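Local coordinates for flagellar basal body rod modification protein (Helicobacter pylori 26695, PDB 4ZZF) that is probably required for assembly of the flagellar hook, where it may act as a scaffolding protein at the growing tip, at residues Pro42-Leu47 / Ile69-Asp74; Ser115-Lys120 / Met124-Glu129. One frame throughout, in Å; residues are numbered along the deposited sequence.

Contact 1: residues Pro42-Leu47 / Ile69-Asp74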
ATOM      1  N   PRO A  42       1.339 -35.027   4.264  1.00 39.38           N
ATOM      2  CA  PRO A  42       1.809 -33.946   3.387  1.00 37.35           C
ATOM      3  C   PRO A  42       2.968 -34.395   2.511  1.00 42.19           C
ATOM      4  O   PRO A  42       3.852 -35.117   2.961  1.00 39.08           O
ATOM      5  CB  PRO A  42       2.266 -32.869   4.368  1.00 36.12           C
ATOM      6  CG  PRO A  42       2.769 -33.657   5.549  1.00 37.55           C
ATOM      7  CD  PRO A  42       1.810 -34.844   5.649  1.00 40.06           C
ATOM      8  N   ALA A  43       2.977 -33.955   1.265  1.00 41.46           N
ATOM      9  CA  ALA A  43       4.013 -34.384   0.357  1.00 42.52           C
ATOM     10  C   ALA A  43       4.144 -33.436  -0.825  1.00 42.38           C
ATOM     11  O   ALA A  43       3.192 -32.751  -1.192  1.00 40.41           O
ATOM     12  CB  ALA A  43       3.715 -35.801  -0.130  1.00 42.86           C
ATOM     13  N   ILE A  44       5.337 -33.417  -1.408  1.00 43.67           N
ATOM     14  CA  ILE A  44       5.600 -32.802  -2.713  1.00 40.35           C
ATOM     15  C   ILE A  44       5.399 -33.794  -3.860  1.00 44.56           C
ATOM     16  O   ILE A  44       5.855 -34.940  -3.780  1.00 44.87           O
ATOM     17  CB  ILE A  44       7.046 -32.284  -2.787  1.00 42.66           C
ATOM     18  CG1 ILE A  44       7.291 -31.215  -1.730  1.00 38.49           C
ATOM     19  CG2 ILE A  44       7.379 -31.790  -4.188  1.00 42.08           C
ATOM     20  CD1 ILE A  44       8.768 -30.905  -1.515  1.00 42.41           C
ATOM     21  N   GLN A  45       4.728 -33.372  -4.927  1.00 41.04           N
ATOM     22  CA  GLN A  45       4.662 -34.195  -6.133  1.00 42.61           C
ATOM     23  C   GLN A  45       5.451 -33.539  -7.274  1.00 45.82           C
ATOM     24  O   GLN A  45       5.323 -32.334  -7.517  1.00 41.65           O
ATOM     25  CB  GLN A  45       3.212 -34.432  -6.581  1.00 42.65           C
ATOM     26  CG  GLN A  45       2.300 -35.098  -5.551  1.00 46.33           C
ATOM     27  CD  GLN A  45       1.851 -34.137  -4.432  1.00 54.65           C
ATOM     28  OE1 GLN A  45       1.467 -32.985  -4.692  1.00 53.14           O
ATOM     29  NE2 GLN A  45       1.905 -34.610  -3.183  1.00 52.66           N
ATOM     30  N   ILE A  46       6.251 -34.339  -7.977  1.00 45.04           N
ATOM     31  CA  ILE A  46       6.958 -33.878  -9.166  1.00 41.96           C
ATOM     32  C   ILE A  46       6.424 -34.571 -10.416  1.00 46.98           C
ATOM     33  O   ILE A  46       6.468 -35.793 -10.530  1.00 47.71           O
ATOM     34  CB  ILE A  46       8.449 -34.117  -9.031  1.00 44.32           C
ATOM     35  CG1 ILE A  46       8.930 -33.567  -7.681  1.00 43.33           C
ATOM     36  CG2 ILE A  46       9.192 -33.476 -10.202  1.00 47.02           C
ATOM     37  CD1 ILE A  46      10.410 -33.757  -7.407  1.00 46.41           C
ATOM     38  N   LEU A  47       5.914 -33.780 -11.353  1.00 42.88           N
ATOM     39  CA  LEU A  47       5.259 -34.305 -12.544  1.00 45.29           C
ATOM     40  C   LEU A  47       6.068 -33.931 -13.785  1.00 54.11           C
ATOM     41  O   LEU A  47       6.742 -32.890 -13.788  1.00 48.09           O
ATOM     42  CB  LEU A  47       3.836 -33.753 -12.670  1.00 49.57           C
ATOM     43  CG  LEU A  47       2.693 -34.217 -11.740  1.00 51.79           C
ATOM     44  CD1 LEU A  47       3.079 -34.203 -10.294  1.00 46.13           C
ATOM     45  CD2 LEU A  47       1.473 -33.327 -11.935  1.00 51.33           C
ATOM     46  N   ILE A  69      10.442 -22.732   1.848  1.00 41.72           N
ATOM     47  CA  ILE A  69      11.334 -23.807   2.267  1.00 43.31           C
ATOM     48  C   ILE A  69      12.104 -24.311   1.042  1.00 44.26           C
ATOM     49  O   ILE A  69      11.519 -24.479  -0.030  1.00 42.91           O
ATOM     50  CB  ILE A  69      10.552 -24.960   2.936  1.00 40.17           C
ATOM     51  CG1 ILE A  69       9.725 -24.428   4.106  1.00 44.68           C
ATOM     52  CG2 ILE A  69      11.497 -26.055   3.443  1.00 42.72           C
ATOM     53  CD1 ILE A  69       8.784 -25.464   4.717  1.00 39.57           C
ATOM     54  N   ASN A  70      13.409 -24.536   1.187  1.00 43.58           N
ATOM     55  CA  ASN A  70      14.214 -25.014   0.059  1.00 43.18           C
ATOM     56  C   ASN A  70      14.354 -26.525   0.050  1.00 41.17           C
ATOM     57  O   ASN A  70      14.565 -27.151   1.080  1.00 41.23           O
ATOM     58  CB  ASN A  70      15.597 -24.374   0.064  1.00 41.64           C
ATOM     59  CG  ASN A  70      15.524 -22.873   0.098  1.00 46.96           C
ATOM     60  OD1 ASN A  70      14.970 -22.247  -0.804  1.00 51.89           O
ATOM     61  ND2 ASN A  70      16.065 -22.282   1.148  1.00 49.47           N
ATOM     62  N   PHE A  71      14.214 -27.104  -1.129  1.00 43.85           N
ATOM     63  CA  PHE A  71      14.283 -28.542  -1.284  1.00 44.10           C
ATOM     64  C   PHE A  71      15.280 -28.898  -2.370  1.00 50.48           C
ATOM     65  O   PHE A  71      15.706 -28.031  -3.137  1.00 50.69           O
ATOM     66  CB  PHE A  71      12.914 -29.118  -1.633  1.00 43.45           C
ATOM     67  CG  PHE A  71      11.837 -28.811  -0.619  1.00 41.74           C
ATOM     68  CD1 PHE A  71      11.623 -29.653   0.459  1.00 39.58           C
ATOM     69  CD2 PHE A  71      11.030 -27.690  -0.764  1.00 42.51           C
ATOM     70  CE1 PHE A  71      10.621 -29.384   1.374  1.00 41.98           C
ATOM     71  CE2 PHE A  71      10.031 -27.409   0.148  1.00 42.41           C
ATOM     72  CZ  PHE A  71       9.827 -28.256   1.221  1.00 40.64           C
ATOM     73  N   GLU A  72      15.655 -30.173  -2.426  1.00 51.13           N
ATOM     74  CA  GLU A  72      16.480 -30.667  -3.515  1.00 54.34           C
ATOM     75  C   GLU A  72      15.862 -31.939  -4.055  1.00 56.10           C
ATOM     76  O   GLU A  72      15.242 -32.707  -3.319  1.00 56.89           O
ATOM     77  CB  GLU A  72      17.923 -30.911  -3.058  1.00 59.46           C
ATOM     78  CG  GLU A  72      18.710 -29.622  -2.805  1.00 64.11           C
ATOM     79  CD  GLU A  72      20.133 -29.850  -2.293  1.00 73.67           C
ATOM     80  OE1 GLU A  72      20.436 -30.956  -1.788  1.00 69.50           O
ATOM     81  OE2 GLU A  72      20.950 -28.904  -2.402  1.00 78.27           O
ATOM     82  N   TRP A  73      16.011 -32.135  -5.355  1.00 51.36           N
ATOM     83  CA  TRP A  73      15.583 -33.351  -6.014  1.00 52.09           C
ATOM     84  C   TRP A  73      16.751 -33.894  -6.831  1.00 57.81           C
ATOM     85  O   TRP A  73      17.348 -33.144  -7.611  1.00 51.78           O
ATOM     86  CB  TRP A  73      14.391 -33.066  -6.905  1.00 47.88           C
ATOM     87  CG  TRP A  73      13.962 -34.213  -7.745  1.00 50.73           C
ATOM     88  CD1 TRP A  73      13.880 -35.516  -7.373  1.00 52.15           C
ATOM     89  CD2 TRP A  73      13.561 -34.150  -9.116  1.00 48.84           C
ATOM     90  NE1 TRP A  73      13.432 -36.274  -8.429  1.00 53.31           N
ATOM     91  CE2 TRP A  73      13.227 -35.461  -9.505  1.00 50.20           C
ATOM     92  CE3 TRP A  73      13.440 -33.122 -10.046  1.00 48.82           C
ATOM     93  CZ2 TRP A  73      12.796 -35.762 -10.792  1.00 52.79           C
ATOM     94  CZ3 TRP A  73      12.998 -33.424 -11.316  1.00 51.39           C
ATOM     95  CH2 TRP A  73      12.684 -34.734 -11.678  1.00 51.13           C
ATOM     96  N   ASP A  74      17.080 -35.179  -6.661  1.00 55.43           N
ATOM     97  CA  ASP A  74      18.252 -35.757  -7.329  1.00 56.83           C
ATOM     98  C   ASP A  74      17.968 -36.106  -8.781  1.00 56.87           C
ATOM     99  O   ASP A  74      18.857 -36.541  -9.503  1.00 63.79           O
ATOM    100  CB  ASP A  74      18.761 -37.003  -6.583  1.00 58.35           C
ATOM    101  CG  ASP A  74      17.702 -38.095  -6.439  1.00 60.79           C
ATOM    102  OD1 ASP A  74      16.718 -38.106  -7.206  1.00 61.80           O
ATOM    103  OD2 ASP A  74      17.860 -38.956  -5.550  1.00 61.51           O
TER

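Contact 2: residues Ser115-Lys120 / Met124-Glu129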
ATOM      1  N   SER A 115      10.492  -8.663  -2.163  1.00 39.51           N
ATOM      2  CA  SER A 115      11.057  -7.391  -2.572  1.00 39.75           C
ATOM      3  C   SER A 115      10.801  -7.214  -4.047  1.00 38.46           C
ATOM      4  O   SER A 115      10.482  -8.171  -4.740  1.00 38.83           O
ATOM      5  CB  SER A 115      12.564  -7.314  -2.260  1.00 39.42           C
ATOM      6  OG  SER A 115      13.341  -7.952  -3.252  1.00 45.50           O
ATOM      7  N   VAL A 116      10.907  -5.977  -4.512  1.00 40.10           N
ATOM      8  CA  VAL A 116      10.888  -5.675  -5.935  1.00 40.19           C
ATOM      9  C   VAL A 116      12.257  -5.153  -6.318  1.00 43.88           C
ATOM     10  O   VAL A 116      12.774  -4.240  -5.685  1.00 44.17           O
ATOM     11  CB  VAL A 116       9.802  -4.646  -6.303  1.00 41.08           C
ATOM     12  CG1 VAL A 116      10.051  -4.069  -7.699  1.00 48.73           C
ATOM     13  CG2 VAL A 116       8.437  -5.281  -6.231  1.00 43.46           C
ATOM     14  N   ILE A 117      12.846  -5.756  -7.341  1.00 45.77           N
ATOM     15  CA  ILE A 117      14.169  -5.388  -7.806  1.00 49.89           C
ATOM     16  C   ILE A 117      14.085  -4.737  -9.167  1.00 54.03           C
ATOM     17  O   ILE A 117      13.394  -5.239 -10.052  1.00 54.69           O
ATOM     18  CB  ILE A 117      15.082  -6.608  -7.926  1.00 52.38           C
ATOM     19  CG1 ILE A 117      15.255  -7.279  -6.576  1.00 48.44           C
ATOM     20  CG2 ILE A 117      16.432  -6.212  -8.518  1.00 54.91           C
ATOM     21  CD1 ILE A 117      15.980  -8.587  -6.680  1.00 54.43           C
ATOM     22  N   PHE A 118      14.786  -3.628  -9.353  1.00 55.93           N
ATOM     23  CA  PHE A 118      14.786  -3.009 -10.670  1.00 58.73           C
ATOM     24  C   PHE A 118      16.039  -3.364 -11.436  1.00 63.08           C
ATOM     25  O   PHE A 118      17.157  -3.015 -11.065  1.00 63.73           O
ATOM     26  CB  PHE A 118      14.577  -1.509 -10.556  1.00 54.44           C
ATOM     27  CG  PHE A 118      13.185  -1.172 -10.170  1.00 57.32           C
ATOM     28  CD1 PHE A 118      12.195  -1.102 -11.132  1.00 60.04           C
ATOM     29  CD2 PHE A 118      12.837  -1.027  -8.836  1.00 53.54           C
ATOM     30  CE1 PHE A 118      10.889  -0.836 -10.781  1.00 64.84           C
ATOM     31  CE2 PHE A 118      11.533  -0.765  -8.469  1.00 54.06           C
ATOM     32  CZ  PHE A 118      10.553  -0.667  -9.443  1.00 63.84           C
ATOM     33  N   ASP A 119      15.801  -4.123 -12.499  1.00 69.29           N
ATOM     34  CA  ASP A 119      16.834  -4.644 -13.359  1.00 73.73           C
ATOM     35  C   ASP A 119      16.930  -3.812 -14.638  1.00 76.21           C
ATOM     36  O   ASP A 119      16.440  -4.214 -15.694  1.00 76.27           O
ATOM     37  CB  ASP A 119      16.554  -6.109 -13.687  1.00 74.67           C
ATOM     38  CG  ASP A 119      17.774  -6.831 -14.214  1.00 80.40           C
ATOM     39  OD1 ASP A 119      18.743  -6.988 -13.443  1.00 78.54           O
ATOM     40  OD2 ASP A 119      17.764  -7.242 -15.397  1.00 81.40           O
ATOM     41  N   LYS A 120      17.552  -2.641 -14.506  1.00 75.94           N
ATOM     42  CA  LYS A 120      18.010  -1.815 -15.629  1.00 77.09           C
ATOM     43  C   LYS A 120      17.020  -1.600 -16.787  1.00 83.38           C
ATOM     44  O   LYS A 120      17.307  -2.014 -17.917  1.00 89.13           O
ATOM     45  CB  LYS A 120      19.313  -2.398 -16.223  1.00 76.85           C
ATOM     46  CG  LYS A 120      20.385  -2.876 -15.216  1.00 85.54           C
ATOM     47  CD  LYS A 120      20.076  -4.243 -14.595  1.00 80.52           C
ATOM     48  CE  LYS A 120      21.168  -4.723 -13.664  1.00 86.06           C
ATOM     49  NZ  LYS A 120      20.737  -5.885 -12.807  1.00 86.18           N
ATOM     50  N   MET A 124      11.539  -6.724 -11.317  1.00 51.59           N
ATOM     51  CA  MET A 124      11.533  -8.141 -10.971  1.00 50.07           C
ATOM     52  C   MET A 124      10.930  -8.350  -9.581  1.00 46.19           C
ATOM     53  O   MET A 124      11.081  -7.511  -8.694  1.00 44.65           O
ATOM     54  CB  MET A 124      12.954  -8.712 -10.994  1.00 48.92           C
ATOM     55  CG  MET A 124      13.760  -8.308 -12.206  1.00 56.64           C
ATOM     56  SD  MET A 124      13.199  -9.158 -13.686  1.00 59.03           S
ATOM     57  CE  MET A 124      13.901 -10.775 -13.385  1.00 48.99           C
ATOM     58  N   LEU A 125      10.270  -9.484  -9.387  1.00 43.64           N
ATOM     59  CA  LEU A 125       9.765  -9.853  -8.075  1.00 42.12           C
ATOM     60  C   LEU A 125      10.700 -10.840  -7.397  1.00 42.95           C
ATOM     61  O   LEU A 125      11.046 -11.869  -7.980  1.00 43.31           O
ATOM     62  CB  LEU A 125       8.383 -10.476  -8.193  1.00 42.11           C
ATOM     63  CG  LEU A 125       7.288  -9.705  -8.905  1.00 46.25           C
ATOM     64  CD1 LEU A 125       6.066 -10.623  -9.061  1.00 42.41           C
ATOM     65  CD2 LEU A 125       6.952  -8.458  -8.092  1.00 47.67           C
ATOM     66  N   ARG A 126      11.102 -10.554  -6.167  1.00 37.50           N
ATOM     67  CA  ARG A 126      11.838 -11.552  -5.414  1.00 44.91           C
ATOM     68  C   ARG A 126      10.873 -12.372  -4.576  1.00 41.25           C
ATOM     69  O   ARG A 126      10.170 -11.838  -3.720  1.00 40.22           O
ATOM     70  CB  ARG A 126      12.907 -10.928  -4.517  1.00 44.61           C
ATOM     71  CG  ARG A 126      13.663 -11.998  -3.705  1.00 50.50           C
ATOM     72  CD  ARG A 126      14.405 -11.424  -2.502  1.00 51.90           C
ATOM     73  NE  ARG A 126      15.430 -10.458  -2.893  1.00 63.12           N
ATOM     74  CZ  ARG A 126      16.613 -10.790  -3.417  1.00 67.33           C
ATOM     75  NH1 ARG A 126      16.917 -12.080  -3.615  1.00 63.77           N
ATOM     76  NH2 ARG A 126      17.489  -9.836  -3.750  1.00 58.15           N
ATOM     77  N   MET A 127      10.858 -13.675  -4.841  1.00 43.10           N
ATOM     78  CA  MET A 127       9.974 -14.631  -4.179  1.00 38.28           C
ATOM     79  C   MET A 127      10.787 -15.821  -3.697  1.00 39.16           C
ATOM     80  O   MET A 127      11.000 -16.775  -4.437  1.00 42.28           O
ATOM     81  CB  MET A 127       8.870 -15.090  -5.134  1.00 35.93           C
ATOM     82  CG  MET A 127       8.094 -13.933  -5.749  1.00 41.66           C
ATOM     83  SD  MET A 127       6.952 -14.388  -7.065  1.00 42.75           S
ATOM     84  CE  MET A 127       6.030 -15.698  -6.268  1.00 34.31           C
ATOM     85  N   GLY A 128      11.241 -15.761  -2.454  1.00 36.89           N
ATOM     86  CA  GLY A 128      12.155 -16.762  -1.950  1.00 45.33           C
ATOM     87  C   GLY A 128      13.430 -16.679  -2.764  1.00 47.86           C
ATOM     88  O   GLY A 128      13.924 -15.588  -3.031  1.00 43.86           O
ATOM     89  N   GLU A 129      13.948 -17.826  -3.182  1.00 50.08           N
ATOM     90  CA  GLU A 129      15.143 -17.858  -4.023  1.00 53.71           C
ATOM     91  C   GLU A 129      14.877 -17.482  -5.486  1.00 52.76           C
ATOM     92  O   GLU A 129      15.818 -17.255  -6.236  1.00 53.47           O
ATOM     93  CB  GLU A 129      15.784 -19.245  -3.964  1.00 58.62           C
ATOM     94  CG  GLU A 129      16.446 -19.559  -2.629  1.00 58.48           C
ATOM     95  CD  GLU A 129      17.633 -18.653  -2.353  1.00 63.97           C
ATOM     96  OE1 GLU A 129      18.313 -18.265  -3.325  1.00 63.49           O
ATOM     97  OE2 GLU A 129      17.881 -18.326  -1.169  1.00 68.13           O
TER

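Contact 1: residues Pro42-Leu47 / Ile69-Asp74
Ile44 and Ile46 both carry CG1 anti to their own carbonyl carbon (chi1 -61° and -50°) and run on extended to CD1, which sends each terminal methyl across the interior of a beta sandwich onto an aromatic face. The sandwich is the FlgD Ig-like domain: strand 43-47 belongs to one sheet, strand 67-73 to the other, and no hydrogen bond joins them. Ile44 CD1 sits above the middle of the Phe71 ring, 3.6 Å from its centroid and only 9° off the normal, a CH-pi contact. Two residues on, the alternation of the strands repeats the arrangement, with Ile46 meeting Trp73. Isoleucine suits both places: its long branch ends in a methyl that can lie over a ring, and at Ile46 the short branch touches the indole as well.

Phe27 and Tyr62 also pack against the Phe71 ring, the latter edge-to-face, and Phe19 and Tyr88 adjoin that of Trp73. Trp73 is buried, and its one polar side-chain atom, NE1, is satisfied by the backbone O of Thr76. Its CG is turned anti to the backbone N, unlike that of Phe71, which is anti to the carbonyl carbon. The indole thereby offers its five-membered ring to Ile46 CD1, 3.6 Å from that centroid, while Ile46 CG2 rests 4.0 Å from CZ3 and CH2 at the far end of the six-membered ring.

Contact 2: residues Ser115-Lys120 / Met124-Glu129
Strands 115-119 and 124-127 run antiparallel with a marked twist, their axes 141° apart in direction, with Ser115-Arg126 (Arg126 N to Ser115 O at 2.8 Å, nearly straight) and Ile117-Met124 (Met124 N to Ile117 O at 2.7 Å, Ile117 N to Met124 O at 2.8 Å) as hydrogen-bonded pairs and, between them, the non-hydrogen-bonded pair Val116-Leu125, where Val116 CA approaches Met124 O in a CA-H...O contact.

Ser115, Ile117, Met124 and Arg126 share one face of the hairpin. Arg126 starts with CG anti to its backbone N and bends at chi3, which turns the guanidinium toward the Ser115 hydroxyl and the end of Ile117. There NE donates to Ser115 OG at 3.3 Å, a bent bond (136°) with the hydroxyl tilted 23° out of the guanidinium plane. Ile117 CD1 lies over one face of the same group, 3.5 Å from NH2, so the flat cation has an apolar methyl on a face and a hydroxyl near its edge. A small serine leaves room for the long arginine beside it. Met124, flexible and bent along its chain, lays CG against Asp119 CB at 3.9 Å. On the other face Val116 CG2 and Leu125 CD2 meet side by side, branched apolar groups suited to a buried surface that Ile6, Met5, Val113 and Ile134 help to cover.

Ser115 OG also hydrogen-bonds Glu139 of the second subunit, whose carboxylate makes a long, weak ion pair with Arg126. Strand 122-127 is the middle of a three-stranded sheet, bonded on its other side to strand 130-133, while Val116 and Ile117 pair antiparallel with a strand of the second subunit, continuing the sheet across the interface.

From the N terminus the chain first forms contact 1, whose closure at 69-74 encloses a loop of 21 residues containing strand 53-58 and ties the two sheets of the Ig-like domain together. Strand 86-94 then returns to pair with strand 43-47. Contact 2 opens later, at Ser115, closing as a local hairpin with only three residues, mostly the start of strand 122-127, between its segments. The two are in series, neither nesting nor crossing, with centres about 23 Å apart on opposite sides of the chain's centre. They nevertheless touch: Asn70 OD1 packs 3.6 Å from Glu129 CG, and Met127 meets Tyr68, so the end of strand 122-127 and the loop that follows rest against strand 67-73.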